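PDB 2WAD: penicillin-binding protein 2B from Streptococcus pneumoniae, which cross-links the peptides of adjacent glycan strands in cell-wall peptidoglycan as a transpeptidase of the elongation machinery, and is a target of penicillin. Local coordinates for residues S340-V346 with V647-H653. Numbering follows the deposited sequence.
Sequences SEGVYAV and VAVVFPH. With ZN (zinc ion), chain E.
V343 and F651 show how two antiparallel strands can interlock just beyond their last paired residues: V343 CB sits over one face of the F651 ring, toward its rim, 4.2 Å from the centroid, in a CH-pi contact. A chi1 of 60° sets CG1 of V343 between the backbone N and the carbonyl carbon and turns CG2 anti to the N; V343 CG2 comes within 3.6 Å of F651 CD2. At that ring's edge lies S340 OG, which donates a short hydrogen bond of 2.6 Å to P652 O, in the carbonyl plane. P652 wedges its pyrrolidine between the G342 carbonyl oxygen, 3.2 Å from P652 CD, and the E341 carboxylate. The E341 chain bends at chi2 (89°), bringing OE1 to the edge of the H653 imidazole, 3.2 Å from H653 CD2; H653 NE2 binds a zinc ion that also holds two waters. Farther along, Y344-V650 and V346-A648 are hydrogen-bonded pairs, with the non-hydrogen-bonded A345-V649 between them. Helices 314-334 and 661-676 cover the face bearing A345 and V649; helix 525-536 packs on that of Y344, V346 and V650. First and last strands thus meet mid-sheet, as in the penicillin-binding transpeptidase fold shared with serine beta-lactamases.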
loop_
_atom_site.group_PDB
_atom_site.type_symbol
_atom_site.label_atom_id
_atom_site.label_comp_id
_atom_site.label_asym_id
_atom_site.label_seq_id
_atom_site.Cartn_x
_atom_site.Cartn_y
_atom_site.Cartn_z
ATOM N N SER A 340 21.113 11.079 -7.613
ATOM C CA SER A 340 19.698 11.092 -7.251
ATOM C C SER A 340 19.141 9.675 -7.159
ATOM O O SER A 340 19.295 8.888 -8.096
ATOM C CB SER A 340 18.917 11.923 -8.274
ATOM O OG SER A 340 17.529 11.880 -7.995
ATOM N N GLU A 341 18.452 9.345 -6.069
ATOM C CA GLU A 341 17.852 8.009 -5.932
ATOM C C GLU A 341 16.635 7.738 -6.798
ATOM O O GLU A 341 16.115 6.635 -6.772
ATOM C CB GLU A 341 17.357 7.748 -4.512
ATOM C CG GLU A 341 18.226 8.239 -3.424
ATOM C CD GLU A 341 17.878 9.646 -3.057
ATOM O OE1 GLU A 341 18.534 10.569 -3.587
ATOM O OE2 GLU A 341 16.972 9.795 -2.220
ATOM N N GLY A 342 16.130 8.726 -7.523
ATOM C CA GLY A 342 14.983 8.455 -8.384
ATOM C C GLY A 342 14.047 9.646 -8.397
ATOM O O GLY A 342 14.441 10.700 -7.957
ATOM N N VAL A 343 12.830 9.480 -8.906
ATOM C CA VAL A 343 11.913 10.608 -8.991
ATOM C C VAL A 343 10.514 10.035 -8.757
ATOM O O VAL A 343 10.252 8.901 -9.173
ATOM C CB VAL A 343 12.042 11.334 -10.359
ATOM C CG1 VAL A 343 11.721 10.369 -11.471
ATOM C CG2 VAL A 343 11.099 12.578 -10.435
ATOM N N TYR A 344 9.655 10.783 -8.060
ATOM C CA TYR A 344 8.353 10.279 -7.623
ATOM C C TYR A 344 7.307 11.378 -7.817
ATOM O O TYR A 344 7.623 12.552 -7.658
ATOM C CB TYR A 344 8.427 9.862 -6.130
ATOM C CG TYR A 344 9.373 8.695 -5.953
ATOM C CD1 TYR A 344 8.906 7.380 -5.982
ATOM C CD2 TYR A 344 10.737 8.905 -5.835
ATOM C CE1 TYR A 344 9.770 6.304 -5.877
ATOM C CE2 TYR A 344 11.620 7.828 -5.751
ATOM C CZ TYR A 344 11.129 6.534 -5.779
ATOM O OH TYR A 344 11.999 5.472 -5.703
ATOM N N ALA A 345 6.077 10.994 -8.151
ATOM C CA ALA A 345 4.983 11.920 -8.364
ATOM C C ALA A 345 3.719 11.228 -7.910
ATOM O O ALA A 345 3.538 10.051 -8.186
ATOM C CB ALA A 345 4.838 12.302 -9.838
ATOM N N VAL A 346 2.848 11.974 -7.243
ATOM C CA VAL A 346 1.550 11.478 -6.812
ATOM C C VAL A 346 0.595 12.607 -7.164
ATOM O O VAL A 346 0.846 13.776 -6.846
ATOM C CB VAL A 346 1.474 11.240 -5.254
ATOM C CG1 VAL A 346 0.021 10.977 -4.806
ATOM C CG2 VAL A 346 2.326 10.068 -4.822
ATOM N N VAL A 647 -0.826 17.980 -7.165
ATOM C CA VAL A 647 0.266 17.076 -7.504
ATOM C C VAL A 647 1.528 17.395 -6.696
ATOM O O VAL A 647 1.810 18.561 -6.455
ATOM C CB VAL A 647 0.578 17.113 -9.018
ATOM C CG1 VAL A 647 1.061 18.508 -9.437
ATOM C CG2 VAL A 647 1.649 16.058 -9.371
ATOM N N ALA A 648 2.276 16.362 -6.287
ATOM C CA ALA A 648 3.575 16.516 -5.667
ATOM C C ALA A 648 4.622 15.807 -6.488
ATOM O O ALA A 648 4.451 14.656 -6.887
ATOM C CB ALA A 648 3.610 15.901 -4.261
ATOM N N VAL A 649 5.759 16.467 -6.637
ATOM C CA VAL A 649 6.842 15.891 -7.414
ATOM C C VAL A 649 8.064 15.959 -6.533
ATOM O O VAL A 649 8.359 17.009 -5.972
ATOM C CB VAL A 649 7.094 16.649 -8.752
ATOM C CG1 VAL A 649 8.410 16.137 -9.378
ATOM C CG2 VAL A 649 5.893 16.460 -9.701
ATOM N N VAL A 650 8.735 14.824 -6.389
ATOM C CA VAL A 650 9.850 14.725 -5.457
ATOM C C VAL A 650 11.029 14.205 -6.263
ATOM O O VAL A 650 10.982 13.106 -6.800
ATOM C CB VAL A 650 9.522 13.762 -4.274
ATOM C CG1 VAL A 650 10.729 13.605 -3.366
ATOM C CG2 VAL A 650 8.287 14.300 -3.473
ATOM N N PHE A 651 12.073 15.014 -6.375
ATOM C CA PHE A 651 13.211 14.686 -7.229
ATOM C C PHE A 651 14.447 15.043 -6.430
ATOM O O PHE A 651 14.949 16.159 -6.531
ATOM C CB PHE A 651 13.175 15.558 -8.497
ATOM C CG PHE A 651 14.026 15.024 -9.634
ATOM C CD1 PHE A 651 15.245 14.440 -9.382
ATOM C CD2 PHE A 651 13.596 15.125 -10.958
ATOM C CE1 PHE A 651 16.036 13.939 -10.410
ATOM C CE2 PHE A 651 14.379 14.631 -12.006
ATOM C CZ PHE A 651 15.610 14.042 -11.727
ATOM N N PRO A 652 14.933 14.107 -5.610
ATOM C CA PRO A 652 15.979 14.436 -4.646
ATOM C C PRO A 652 17.401 14.481 -5.237
ATOM O O PRO A 652 17.702 13.804 -6.206
ATOM C CB PRO A 652 15.870 13.301 -3.627
ATOM C CG PRO A 652 15.199 12.174 -4.367
ATOM C CD PRO A 652 14.386 12.745 -5.443
ATOM N N HIS A 653 18.259 15.298 -4.645
ATOM C CA HIS A 653 19.675 15.399 -4.977
ATOM C C HIS A 653 19.961 15.590 -6.459
ATOM O O HIS A 653 20.822 14.932 -7.030
ATOM C CB HIS A 653 20.449 14.231 -4.363
ATOM C CG HIS A 653 20.253 14.120 -2.883
ATOM N ND1 HIS A 653 20.684 15.099 -2.014
ATOM C CD2 HIS A 653 19.649 13.176 -2.121
ATOM C CE1 HIS A 653 20.366 14.759 -0.774
ATOM N NE2 HIS A 653 19.717 13.610 -0.812
HETATM ZN ZN ZN E . 18.441 12.833 0.528
HETATM O O HOH W 1 18.681 10.619 0.280
HETATM O O HOH W 2 16.294 13.269 0.319
#